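PDB 2PAG: hypothetical protein from Pseudomonas syringae pv. tomato, which is of unknown function but belongs to the SMI1/KNR4 (SUKH) family and binds calcium ions. Local coordinates for residues Glu6-Ala11 and Asp130-Ser135; Glu29-Glu32 and Ile36-Pro39; Ser56-Thr61 and Gln66-Leu71; Glu119-Glu122 and His126-Arg129. One frame throughout, in Å; residues are numbered along the deposited sequence.

Interaction 1 (Glu6-Ala11 and Asp130-Ser135)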
loop_
_atom_site.group_PDB
_atom_site.type_symbol
_atom_site.label_atom_id
_atom_site.label_comp_id
_atom_site.label_asym_id
_atom_site.label_seq_id
_atom_site.Cartn_x
_atom_site.Cartn_y
_atom_site.Cartn_z
ATOM N N GLU A 6 13.708 3.869 8.184
ATOM C CA GLU A 6 15.116 3.927 7.784
ATOM C C GLU A 6 15.521 2.683 6.999
ATOM O O GLU A 6 16.204 2.780 5.975
ATOM C CB GLU A 6 16.017 4.074 9.024
ATOM C CG GLU A 6 17.523 3.896 8.754
ATOM C CD GLU A 6 18.381 4.007 10.019
ATOM O OE1 GLU A 6 17.902 3.659 11.118
ATOM O OE2 GLU A 6 19.546 4.433 9.913
ATOM N N GLN A 7 15.090 1.518 7.478
ATOM C CA GLN A 7 15.408 0.254 6.831
ATOM C C GLN A 7 14.930 0.257 5.382
ATOM O O GLN A 7 15.662 -0.131 4.474
ATOM C CB GLN A 7 14.751 -0.901 7.591
ATOM C CG GLN A 7 15.346 -2.267 7.290
ATOM C CD GLN A 7 14.603 -3.393 7.991
ATOM O OE1 GLN A 7 14.182 -3.253 9.141
ATOM N NE2 GLN A 7 14.446 -4.519 7.301
ATOM N N LEU A 8 13.697 0.694 5.163
ATOM C CA LEU A 8 13.155 0.737 3.810
ATOM C C LEU A 8 13.865 1.762 2.934
ATOM O O LEU A 8 14.258 1.461 1.804
ATOM C CB LEU A 8 11.656 1.045 3.844
ATOM C CG LEU A 8 10.711 -0.127 4.092
ATOM C CD1 LEU A 8 9.304 0.407 4.305
ATOM C CD2 LEU A 8 10.759 -1.089 2.908
ATOM N N ARG A 9 14.040 2.970 3.463
ATOM C CA ARG A 9 14.683 4.042 2.714
ATOM C C ARG A 9 16.091 3.671 2.274
ATOM O O ARG A 9 16.477 3.918 1.134
ATOM C CB ARG A 9 14.748 5.317 3.558
ATOM C CG ARG A 9 13.412 5.792 4.103
ATOM C CD ARG A 9 12.483 6.235 3.011
ATOM N NE ARG A 9 13.107 7.191 2.099
ATOM C CZ ARG A 9 12.428 7.928 1.226
ATOM N NH1 ARG A 9 11.108 7.823 1.160
ATOM N NH2 ARG A 9 13.067 8.751 0.402
ATOM N N GLU A 10 16.858 3.076 3.179
ATOM C CA GLU A 10 18.230 2.700 2.869
ATOM C C GLU A 10 18.332 1.452 1.987
ATOM O O GLU A 10 19.374 1.202 1.373
ATOM C CB GLU A 10 19.017 2.534 4.177
ATOM C CG GLU A 10 19.189 3.864 4.906
ATOM C CD GLU A 10 20.036 3.787 6.170
ATOM O OE1 GLU A 10 20.645 2.731 6.439
ATOM O OE2 GLU A 10 20.086 4.809 6.891
ATOM N N ALA A 11 17.250 0.683 1.903
ATOM C CA ALA A 11 17.252 -0.519 1.077
ATOM C C ALA A 11 16.712 -0.216 -0.314
ATOM O O ALA A 11 16.722 -1.086 -1.193
ATOM C CB ALA A 11 16.414 -1.611 1.730
ATOM N N ASP A 130 7.627 -7.171 8.334
ATOM C CA ASP A 130 7.571 -8.622 8.275
ATOM C C ASP A 130 7.240 -9.258 6.928
ATOM O O ASP A 130 7.437 -10.460 6.747
ATOM C CB ASP A 130 6.617 -9.126 9.362
ATOM C CG ASP A 130 6.984 -8.592 10.745
ATOM O OD1 ASP A 130 8.190 -8.362 10.995
ATOM O OD2 ASP A 130 6.078 -8.408 11.588
ATOM N N VAL A 131 6.749 -8.465 5.983
ATOM C CA VAL A 131 6.426 -9.001 4.666
ATOM C C VAL A 131 7.226 -8.342 3.545
ATOM O O VAL A 131 7.961 -9.011 2.822
ATOM C CB VAL A 131 4.918 -8.865 4.352
ATOM C CG1 VAL A 131 4.632 -9.389 2.945
ATOM C CG2 VAL A 131 4.102 -9.639 5.382
ATOM N N TRP A 132 7.094 -7.030 3.401
ATOM C CA TRP A 132 7.808 -6.333 2.336
ATOM C C TRP A 132 9.332 -6.451 2.469
ATOM O O TRP A 132 10.007 -6.875 1.530
ATOM C CB TRP A 132 7.378 -4.858 2.299
ATOM C CG TRP A 132 7.835 -4.113 1.065
ATOM C CD1 TRP A 132 8.378 -4.651 -0.072
ATOM C CD2 TRP A 132 7.761 -2.699 0.841
ATOM N NE1 TRP A 132 8.646 -3.658 -0.985
ATOM C CE2 TRP A 132 8.279 -2.450 -0.451
ATOM C CE3 TRP A 132 7.307 -1.618 1.609
ATOM C CZ2 TRP A 132 8.354 -1.161 -0.993
ATOM C CZ3 TRP A 132 7.382 -0.340 1.072
ATOM C CH2 TRP A 132 7.901 -0.121 -0.217
ATOM N N LEU A 133 9.860 -6.115 3.643
ATOM C CA LEU A 133 11.304 -6.176 3.877
ATOM C C LEU A 133 11.840 -7.603 3.934
ATOM O O LEU A 133 13.055 -7.815 3.960
ATOM C CB LEU A 133 11.658 -5.440 5.169
ATOM C CG LEU A 133 11.724 -3.917 5.027
ATOM C CD1 LEU A 133 11.783 -3.259 6.403
ATOM C CD2 LEU A 133 12.945 -3.546 4.199
ATOM N N GLU A 134 10.937 -8.577 3.957
ATOM C CA GLU A 134 11.338 -9.981 3.988
ATOM C C GLU A 134 11.195 -10.627 2.612
ATOM O O GLU A 134 11.412 -11.828 2.459
ATOM C CB GLU A 134 10.500 -10.758 5.002
ATOM C CG GLU A 134 10.848 -10.478 6.452
ATOM C CD GLU A 134 12.307 -10.772 6.767
ATOM O OE1 GLU A 134 12.803 -11.843 6.362
ATOM O OE2 GLU A 134 12.955 -9.935 7.425
ATOM N N SER A 135 10.830 -9.830 1.611
ATOM C CA SER A 135 10.667 -10.344 0.256
ATOM C C SER A 135 11.992 -10.322 -0.510
ATOM O O SER A 135 12.057 -10.964 -1.580
ATOM C CB SER A 135 9.600 -9.542 -0.508
ATOM O OG SER A 135 10.034 -8.227 -0.811
ATOM O OXT SER A 135 12.943 -9.659 -0.036
#

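Interaction 2 (Glu29-Glu32 and Ile36-Pro39)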
loop_
_atom_site.group_PDB
_atom_site.type_symbol
_atom_site.label_atom_id
_atom_site.label_comp_id
_atom_site.label_asym_id
_atom_site.label_seq_id
_atom_site.Cartn_x
_atom_site.Cartn_y
_atom_site.Cartn_z
ATOM N N GLU A 29 -6.595 14.222 -2.204
ATOM C CA GLU A 29 -7.198 14.063 -3.532
ATOM C C GLU A 29 -7.591 12.612 -3.794
ATOM O O GLU A 29 -8.682 12.335 -4.302
ATOM C CB GLU A 29 -6.236 14.508 -4.639
ATOM C CG GLU A 29 -5.965 16.000 -4.703
ATOM C CD GLU A 29 -5.226 16.394 -5.973
ATOM O OE1 GLU A 29 -4.150 15.817 -6.246
ATOM O OE2 GLU A 29 -5.720 17.283 -6.700
ATOM N N ILE A 30 -6.698 11.686 -3.458
ATOM C CA ILE A 30 -6.971 10.266 -3.656
ATOM C C ILE A 30 -8.160 9.818 -2.804
ATOM O O ILE A 30 -9.039 9.098 -3.280
ATOM C CB ILE A 30 -5.747 9.406 -3.283
ATOM C CG1 ILE A 30 -4.573 9.740 -4.205
ATOM C CG2 ILE A 30 -6.102 7.925 -3.358
ATOM C CD1 ILE A 30 -4.803 9.394 -5.667
ATOM N N GLU A 31 -8.186 10.242 -1.546
ATOM C CA GLU A 31 -9.284 9.875 -0.656
ATOM C C GLU A 31 -10.611 10.323 -1.251
ATOM O O GLU A 31 -11.573 9.559 -1.308
ATOM C CB GLU A 31 -9.119 10.531 0.714
ATOM C CG GLU A 31 -7.943 10.016 1.511
ATOM C CD GLU A 31 -7.894 10.596 2.907
ATOM O OE1 GLU A 31 -7.739 11.831 3.036
ATOM O OE2 GLU A 31 -8.010 9.816 3.878
ATOM N N GLU A 32 -10.657 11.571 -1.694
ATOM C CA GLU A 32 -11.882 12.109 -2.267
ATOM C C GLU A 32 -12.297 11.371 -3.533
ATOM O O GLU A 32 -13.483 11.124 -3.749
ATOM C CB GLU A 32 -11.706 13.601 -2.545
ATOM C CG GLU A 32 -11.312 14.384 -1.304
ATOM C CD GLU A 32 -11.157 15.867 -1.570
ATOM O OE1 GLU A 32 -10.508 16.225 -2.578
ATOM O OE2 GLU A 32 -11.673 16.672 -0.764
ATOM N N ILE A 36 -13.322 7.599 0.297
ATOM C CA ILE A 36 -12.968 6.770 1.434
ATOM C C ILE A 36 -11.975 7.538 2.289
ATOM O O ILE A 36 -11.387 8.527 1.850
ATOM C CB ILE A 36 -12.313 5.450 0.967
ATOM C CG1 ILE A 36 -12.217 4.465 2.135
ATOM C CG2 ILE A 36 -10.924 5.735 0.411
ATOM C CD1 ILE A 36 -13.556 3.993 2.654
ATOM N N ASN A 37 -11.802 7.091 3.524
ATOM C CA ASN A 37 -10.856 7.726 4.420
ATOM C C ASN A 37 -9.718 6.728 4.557
ATOM O O ASN A 37 -9.946 5.580 4.936
ATOM C CB ASN A 37 -11.511 7.984 5.780
ATOM C CG ASN A 37 -10.679 8.886 6.667
ATOM O OD1 ASN A 37 -9.604 8.506 7.131
ATOM N ND2 ASN A 37 -11.173 10.096 6.904
ATOM N N ILE A 38 -8.501 7.142 4.216
ATOM C CA ILE A 38 -7.350 6.249 4.336
ATOM C C ILE A 38 -6.924 6.233 5.801
ATOM O O ILE A 38 -6.702 7.288 6.392
ATOM C CB ILE A 38 -6.164 6.730 3.469
ATOM C CG1 ILE A 38 -6.569 6.732 1.994
ATOM C CG2 ILE A 38 -4.952 5.825 3.693
ATOM C CD1 ILE A 38 -5.556 7.378 1.081
ATOM N N PRO A 39 -6.821 5.036 6.410
ATOM C CA PRO A 39 -6.421 4.924 7.819
ATOM C C PRO A 39 -5.136 5.712 8.070
ATOM O O PRO A 39 -4.260 5.750 7.208
ATOM C CB PRO A 39 -6.232 3.415 7.998
ATOM C CG PRO A 39 -7.238 2.841 7.057
ATOM C CD PRO A 39 -7.041 3.703 5.823
#

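Interaction 3 (Ser56-Thr61 and Gln66-Leu71)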
loop_
_atom_site.group_PDB
_atom_site.type_symbol
_atom_site.label_atom_id
_atom_site.label_comp_id
_atom_site.label_asym_id
_atom_site.label_seq_id
_atom_site.Cartn_x
_atom_site.Cartn_y
_atom_site.Cartn_z
ATOM N N SER A 56 10.421 -8.258 -3.978
ATOM C CA SER A 56 9.519 -8.809 -4.985
ATOM C C SER A 56 8.083 -8.304 -4.889
ATOM O O SER A 56 7.184 -8.874 -5.508
ATOM C CB SER A 56 9.505 -10.339 -4.892
ATOM O OG SER A 56 9.003 -10.770 -3.636
ATOM N N LEU A 57 7.863 -7.257 -4.101
ATOM C CA LEU A 57 6.529 -6.682 -3.947
ATOM C C LEU A 57 6.564 -5.196 -4.270
ATOM O O LEU A 57 7.517 -4.502 -3.934
ATOM C CB LEU A 57 6.013 -6.884 -2.518
ATOM C CG LEU A 57 5.654 -8.320 -2.120
ATOM C CD1 LEU A 57 5.359 -8.387 -0.640
ATOM C CD2 LEU A 57 4.456 -8.793 -2.917
ATOM N N GLU A 58 5.520 -4.721 -4.944
ATOM C CA GLU A 58 5.414 -3.315 -5.301
ATOM C C GLU A 58 4.125 -2.773 -4.694
ATOM O O GLU A 58 3.043 -2.897 -5.274
ATOM C CB GLU A 58 5.369 -3.145 -6.815
ATOM C CG GLU A 58 6.632 -3.543 -7.534
ATOM C CD GLU A 58 6.497 -3.356 -9.031
ATOM O OE1 GLU A 58 5.816 -4.181 -9.667
ATOM O OE2 GLU A 58 7.053 -2.373 -9.563
ATOM N N PRO A 59 4.222 -2.163 -3.508
ATOM C CA PRO A 59 3.027 -1.623 -2.866
ATOM C C PRO A 59 2.378 -0.486 -3.655
ATOM O O PRO A 59 2.955 0.055 -4.604
ATOM C CB PRO A 59 3.544 -1.163 -1.501
ATOM C CG PRO A 59 4.776 -1.999 -1.289
ATOM C CD PRO A 59 5.400 -1.984 -2.648
ATOM N N VAL A 60 1.169 -0.124 -3.248
ATOM C CA VAL A 60 0.444 0.935 -3.926
ATOM C C VAL A 60 1.104 2.303 -3.805
ATOM O O VAL A 60 1.848 2.592 -2.850
ATOM C CB VAL A 60 -1.013 1.038 -3.421
ATOM C CG1 VAL A 60 -1.754 -0.267 -3.699
ATOM C CG2 VAL A 60 -1.039 1.369 -1.937
ATOM N N THR A 61 0.835 3.130 -4.810
ATOM C CA THR A 61 1.364 4.482 -4.897
ATOM C C THR A 61 0.234 5.434 -5.284
ATOM O O THR A 61 -0.845 4.998 -5.682
ATOM C CB THR A 61 2.474 4.566 -5.960
ATOM O OG1 THR A 61 1.964 4.123 -7.229
ATOM C CG2 THR A 61 3.655 3.698 -5.555
ATOM N N GLN A 66 -0.434 6.689 -14.201
ATOM C CA GLN A 66 -0.197 5.717 -15.264
ATOM C C GLN A 66 0.463 4.446 -14.749
ATOM O O GLN A 66 0.649 3.486 -15.498
ATOM C CB GLN A 66 0.673 6.337 -16.362
ATOM C CG GLN A 66 0.005 7.475 -17.114
ATOM C CD GLN A 66 -1.204 7.015 -17.907
ATOM O OE1 GLN A 66 -2.185 6.525 -17.343
ATOM N NE2 GLN A 66 -1.136 7.167 -19.225
ATOM N N SER A 67 0.806 4.436 -13.465
ATOM C CA SER A 67 1.450 3.280 -12.854
ATOM C C SER A 67 0.497 2.124 -12.560
ATOM O O SER A 67 -0.677 2.343 -12.243
ATOM C CB SER A 67 2.120 3.698 -11.545
ATOM O OG SER A 67 2.528 2.561 -10.805
ATOM N N HIS A 68 1.004 0.894 -12.649
ATOM C CA HIS A 68 0.177 -0.268 -12.349
ATOM C C HIS A 68 -0.070 -0.408 -10.848
ATOM O O HIS A 68 -0.811 -1.291 -10.419
ATOM C CB HIS A 68 0.794 -1.566 -12.897
ATOM C CG HIS A 68 2.118 -1.918 -12.298
ATOM N ND1 HIS A 68 3.289 -1.287 -12.657
ATOM C CD2 HIS A 68 2.458 -2.847 -11.372
ATOM C CE1 HIS A 68 4.294 -1.812 -11.978
ATOM N NE2 HIS A 68 3.817 -2.761 -11.192
ATOM N N THR A 69 0.549 0.460 -10.052
ATOM C CA THR A 69 0.339 0.424 -8.610
ATOM C C THR A 69 -0.487 1.622 -8.141
ATOM O O THR A 69 -0.717 1.792 -6.944
ATOM C CB THR A 69 1.667 0.413 -7.819
ATOM O OG1 THR A 69 2.445 1.575 -8.145
ATOM C CG2 THR A 69 2.464 -0.848 -8.135
ATOM N N TYR A 70 -0.930 2.446 -9.085
ATOM C CA TYR A 70 -1.740 3.626 -8.773
ATOM C C TYR A 70 -2.963 3.200 -7.956
ATOM O O TYR A 70 -3.835 2.486 -8.449
ATOM C CB TYR A 70 -2.163 4.310 -10.078
ATOM C CG TYR A 70 -2.847 5.637 -9.888
ATOM C CD1 TYR A 70 -2.265 6.641 -9.116
ATOM C CD2 TYR A 70 -4.075 5.899 -10.491
ATOM C CE1 TYR A 70 -2.893 7.879 -8.948
ATOM C CE2 TYR A 70 -4.711 7.130 -10.329
ATOM C CZ TYR A 70 -4.117 8.113 -9.560
ATOM O OH TYR A 70 -4.748 9.330 -9.422
ATOM N N LEU A 71 -3.043 3.671 -6.712
ATOM C CA LEU A 71 -4.121 3.265 -5.810
ATOM C C LEU A 71 -5.551 3.239 -6.350
ATOM O O LEU A 71 -6.259 2.245 -6.166
ATOM C CB LEU A 71 -4.068 4.089 -4.514
ATOM C CG LEU A 71 -4.953 3.618 -3.351
ATOM C CD1 LEU A 71 -4.736 2.122 -3.080
ATOM C CD2 LEU A 71 -4.622 4.429 -2.105
#

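Interaction 4 (Glu119-Glu122 and His126-Arg129)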
loop_
_atom_site.group_PDB
_atom_site.type_symbol
_atom_site.label_atom_id
_atom_site.label_comp_id
_atom_site.label_asym_id
_atom_site.label_seq_id
_atom_site.Cartn_x
_atom_site.Cartn_y
_atom_site.Cartn_z
ATOM N N GLU A 119 -4.350 -15.209 8.063
ATOM C CA GLU A 119 -3.195 -14.409 8.455
ATOM C C GLU A 119 -3.413 -12.903 8.351
ATOM O O GLU A 119 -4.018 -12.411 7.394
ATOM C CB GLU A 119 -1.979 -14.814 7.625
ATOM C CG GLU A 119 -2.161 -14.671 6.126
ATOM C CD GLU A 119 -1.054 -15.357 5.353
ATOM O OE1 GLU A 119 0.131 -15.105 5.660
ATOM O OE2 GLU A 119 -1.368 -16.151 4.439
ATOM N N SER A 120 -2.909 -12.174 9.343
ATOM C CA SER A 120 -3.040 -10.722 9.368
ATOM C C SER A 120 -1.877 -10.069 10.105
ATOM O O SER A 120 -1.110 -10.737 10.803
ATOM C CB SER A 120 -4.357 -10.316 10.031
ATOM O OG SER A 120 -4.381 -10.678 11.403
ATOM N N TRP A 121 -1.759 -8.755 9.945
ATOM C CA TRP A 121 -0.701 -7.976 10.574
ATOM C C TRP A 121 -1.338 -6.824 11.341
ATOM O O TRP A 121 -2.286 -6.198 10.860
ATOM C CB TRP A 121 0.254 -7.457 9.497
ATOM C CG TRP A 121 0.950 -8.577 8.788
ATOM C CD1 TRP A 121 2.188 -9.085 9.069
ATOM C CD2 TRP A 121 0.408 -9.397 7.747
ATOM N NE1 TRP A 121 2.448 -10.177 8.269
ATOM C CE2 TRP A 121 1.371 -10.390 7.448
ATOM C CE3 TRP A 121 -0.800 -9.394 7.036
ATOM C CZ2 TRP A 121 1.160 -11.370 6.468
ATOM C CZ3 TRP A 121 -1.009 -10.373 6.060
ATOM C CH2 TRP A 121 -0.031 -11.346 5.789
ATOM N N GLU A 122 -0.820 -6.549 12.534
ATOM C CA GLU A 122 -1.370 -5.504 13.394
ATOM C C GLU A 122 -1.413 -4.106 12.802
ATOM O O GLU A 122 -2.263 -3.305 13.185
ATOM C CB GLU A 122 -0.612 -5.447 14.724
ATOM C CG GLU A 122 -0.784 -6.663 15.628
ATOM C CD GLU A 122 -0.231 -7.937 15.027
ATOM O OE1 GLU A 122 0.811 -7.875 14.339
ATOM O OE2 GLU A 122 -0.837 -9.011 15.260
ATOM N N HIS A 126 3.865 -3.311 10.474
ATOM C CA HIS A 126 4.200 -4.708 10.761
ATOM C C HIS A 126 4.316 -5.416 9.420
ATOM O O HIS A 126 5.201 -6.247 9.204
ATOM C CB HIS A 126 3.101 -5.396 11.574
ATOM C CG HIS A 126 3.100 -5.035 13.021
ATOM N ND1 HIS A 126 2.592 -3.843 13.493
ATOM C CD2 HIS A 126 3.551 -5.709 14.107
ATOM C CE1 HIS A 126 2.728 -3.800 14.806
ATOM N NE2 HIS A 126 3.306 -4.921 15.204
ATOM N N TRP A 127 3.400 -5.084 8.519
ATOM C CA TRP A 127 3.403 -5.674 7.191
ATOM C C TRP A 127 4.669 -5.269 6.428
ATOM O O TRP A 127 5.291 -6.094 5.762
ATOM C CB TRP A 127 2.171 -5.217 6.409
ATOM C CG TRP A 127 2.141 -5.754 5.016
ATOM C CD1 TRP A 127 1.717 -6.991 4.618
ATOM C CD2 TRP A 127 2.655 -5.111 3.844
ATOM N NE1 TRP A 127 1.944 -7.160 3.270
ATOM C CE2 TRP A 127 2.517 -6.019 2.771
ATOM C CE3 TRP A 127 3.225 -3.854 3.597
ATOM C CZ2 TRP A 127 2.929 -5.709 1.470
ATOM C CZ3 TRP A 127 3.636 -3.549 2.306
ATOM C CH2 TRP A 127 3.484 -4.475 1.258
ATOM N N ALA A 128 5.047 -3.998 6.527
ATOM C CA ALA A 128 6.233 -3.514 5.832
ATOM C C ALA A 128 7.492 -4.209 6.340
ATOM O O ALA A 128 8.372 -4.579 5.557
ATOM C CB ALA A 128 6.359 -2.011 6.010
ATOM N N ARG A 129 7.563 -4.389 7.654
ATOM C CA ARG A 129 8.716 -5.011 8.288
ATOM C C ARG A 129 8.764 -6.519 8.121
ATOM O O ARG A 129 9.810 -7.080 7.790
ATOM C CB ARG A 129 8.721 -4.689 9.783
ATOM C CG ARG A 129 9.922 -5.244 10.535
ATOM C CD ARG A 129 9.730 -5.110 12.029
ATOM N NE ARG A 129 8.682 -6.000 12.514
ATOM C CZ ARG A 129 8.059 -5.850 13.677
ATOM N NH1 ARG A 129 8.381 -4.840 14.475
ATOM N NH2 ARG A 129 7.114 -6.706 14.042
#

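Interaction 1 (Glu6-Ala11 and Asp130-Ser135)
The indole of Trp-132 carries Leu-8 on one face: Leu-8 CD2 stands 3.9 Å from the centroid of the six-membered ring, only 19° off its normal, which makes a CH-pi contact. The other methyl, Leu-8 CD1, reaches the rim of the same ring at Trp-132 CZ3, 3.8 Å away, and the leucine crosses the indole at about a right angle. The second flat group is the amide of Gln-7, which is met over its face by Leu-133, with Gln-7 NE2 lying 3.1 Å from Leu-133 CD1. The contact joins the two ends of the chain in this SMI1/KNR4-family protein, the N-terminal helix 2-11 packing on the end of helix 124-132 and the turn that follows it. Between the two flat groups the leucines touch methyl to methyl, Leu-8 CD2 and Leu-133 CD2 being 3.5 Å apart. Trp-132 takes its place because CG is anti to the backbone N (chi1 -168°), which carries the indole toward helix 2-11. At its polar corner the strongest partner of NE1 is the carbonyl oxygen of Tyr-54, while Val-49 of helix 40-49 packs on Leu-8, so a third part of the fold borders the contact. Apolar groups thus fill the interior, and the exposed Gln-7 amide covers Leu-133 at the margin. The chain finishes in a type I turn from Trp-132 to Ser-135, whose OG also bonds Ser-56 N. The closing carbonyl is gripped twice: Trp-132 O accepts Ser-135 N at 3.1 Å and, in the carbonyl plane, Ser-135 OG at 2.7 Å.

Interaction 2 (Glu29-Glu32 and Ile36-Pro39)
Two hydrogen bonds tie Glu-31 to the chain that leaves its helix, one to its main-chain oxygen and one to its carboxylate. In the first, Ile-36 N donates to Glu-31 O over 3.1 Å, a step of five residues and so wider than the i+4 spacing of the helix itself; the donor approaches tilted from the carbonyl plane by 26°. In the second, the N-H of Ile-38 meets Glu-31 OE2 at 2.7 Å, nearly straight at 159°. The carboxylate uses its anti lone pair here, the one turned away from its other oxygen. The arrangement is a helix exit in which a glutamate of the last turns reaches forward to hold the short connection between helices 24-34 and 40-49, with Pro-39 already at the N-cap of the second helix.

Apolar contact accompanies the polar grip. The Glu-31 chain extends beyond CG, and this methylene lies against the Ile-38 side chain, with CG 3.6 Å from CD1. Ile-36 turns the end of its side chain away from the helix and packs on Ile-88 of strand 88-93, as does Pro-39, while Ile-30 faces Leu-71 and Tyr-70. The loop is therefore held to the helix along one edge and to the sheet along another.

The short bond that the main-chain N-H of Ile-38 gives to Glu-31 OE2 is consistent with an ionised carboxylate as acceptor and would probably help to stabilise it in that form.

Interaction 3 (Ser56-Thr61 and Gln66-Leu71)
Thr-61 and Thr-69 adopt the same first torsion, 57° and 58°, which sets each OG1 between its backbone N and carbonyl carbon and brings the two hydroxyl oxygens within 2.8 Å, a hydrogen bond whose donor is not settled. Thr-69 OG1 is hydrogen-bonded in turn to Ser-67 OG, also at 2.8 Å, so three hydroxyls form a short relay in which the donors may run either way. His-68 likewise holds CG between N and C, which swings its ring out to Glu-58. There His-68 NE2 donates to Glu-58 OE1 over 2.9 Å, with the oxygen in the ring plane but the donor rising 49° out of the carboxylate plane; the methyl CG2 of Thr-69 lies over the rim of one face of the imidazole.

The backbones are bridged at one point, Thr-61 with Tyr-70, in the pattern of parallel strands: Thr-61 N donates to Thr-69 O at 3.0 Å, and Leu-71 N to Thr-61 O at 2.8 Å, almost along the C=O axis. The bridge closes a short loop just ahead of helix 71-81, with Tyr-70 at the N-cap of that helix and a type I turn from Ser-67 to Tyr-70. Val-60 CG1 and Leu-71 CD1 meet at 3.9 Å. Beyond the loop, Pro-59 packs on Trp-127 and Trp-132 of helix 124-132, while Leu-71 and Tyr-70 touch Ile-30 of helix 24-34.

Interaction 4 (Glu119-Glu122 and His126-Arg129)
Trp-121 and Trp-127 form a T-shaped pair in which the edge of Trp-127 points into the face of Trp-121. Their planes stand at 89°, with 5.4 Å between the centroids of the Trp-121 six-membered ring and the Trp-127 five-membered ring. The leading atom is Trp-127 CD1, 4.1 Å above the Trp-121 plane and over its centre. Different first torsions accompany this geometry: Trp-127 puts CG anti to its own N (chi1 178°), whereas Trp-121 puts CG anti to its carbonyl carbon. Trp-127 belongs to helix 124-132 and Trp-121 to the short edge strand 119-121, so the stack fastens the C-terminal helix to the strand that precedes it, across a tight strand-turn-helix corner.

On the outer side, Glu-122 folds back over His-126. Glu-122 CB lies over one face of the imidazole, 3.8 Å from the His-126 ring centroid in a CH-pi contact. The bend at the second torsion (chi2 64°) then brings Glu-122 OE1 back over the same face, to within 3.5 Å of His-126 CD2. The imidazole is itself held by a hydrogen bond between ND1 and Ser-123 OG. Tyr-98 meets both tryptophans, and Val-106 of the neighbouring strand packs on them too. A bound calcium ion lies about 9 Å from the Glu-122 side chain.

No hydrogen bond crosses between the segments, so the corner rests on ring edges, ring faces and methylenes; a carboxylate poised over the imidazole would probably stabilise positive charge on His-126, if it carries any.

How the interactions relate
From the N terminus, helix 2-11 opens interaction 1, which closes only at the C-terminal tail and so encloses all the others. Interaction 2 comes next and shuts a short loop between helices 24-34 and 40-49; interactions 3 and 4 follow in series, closing the loop before helix 71-81 and the corner between strand 119-121 and helix 124-132. None crosses another. Helix 124-132 is shared by interactions 1 and 4, and interaction 3 touches both through Leu-57 and Pro-59. Interaction 3 also reaches interaction 2 at Ile-30. Interactions 1 and 2 do not touch, their centres lying 25 Å apart on opposite sides of the chain's centre.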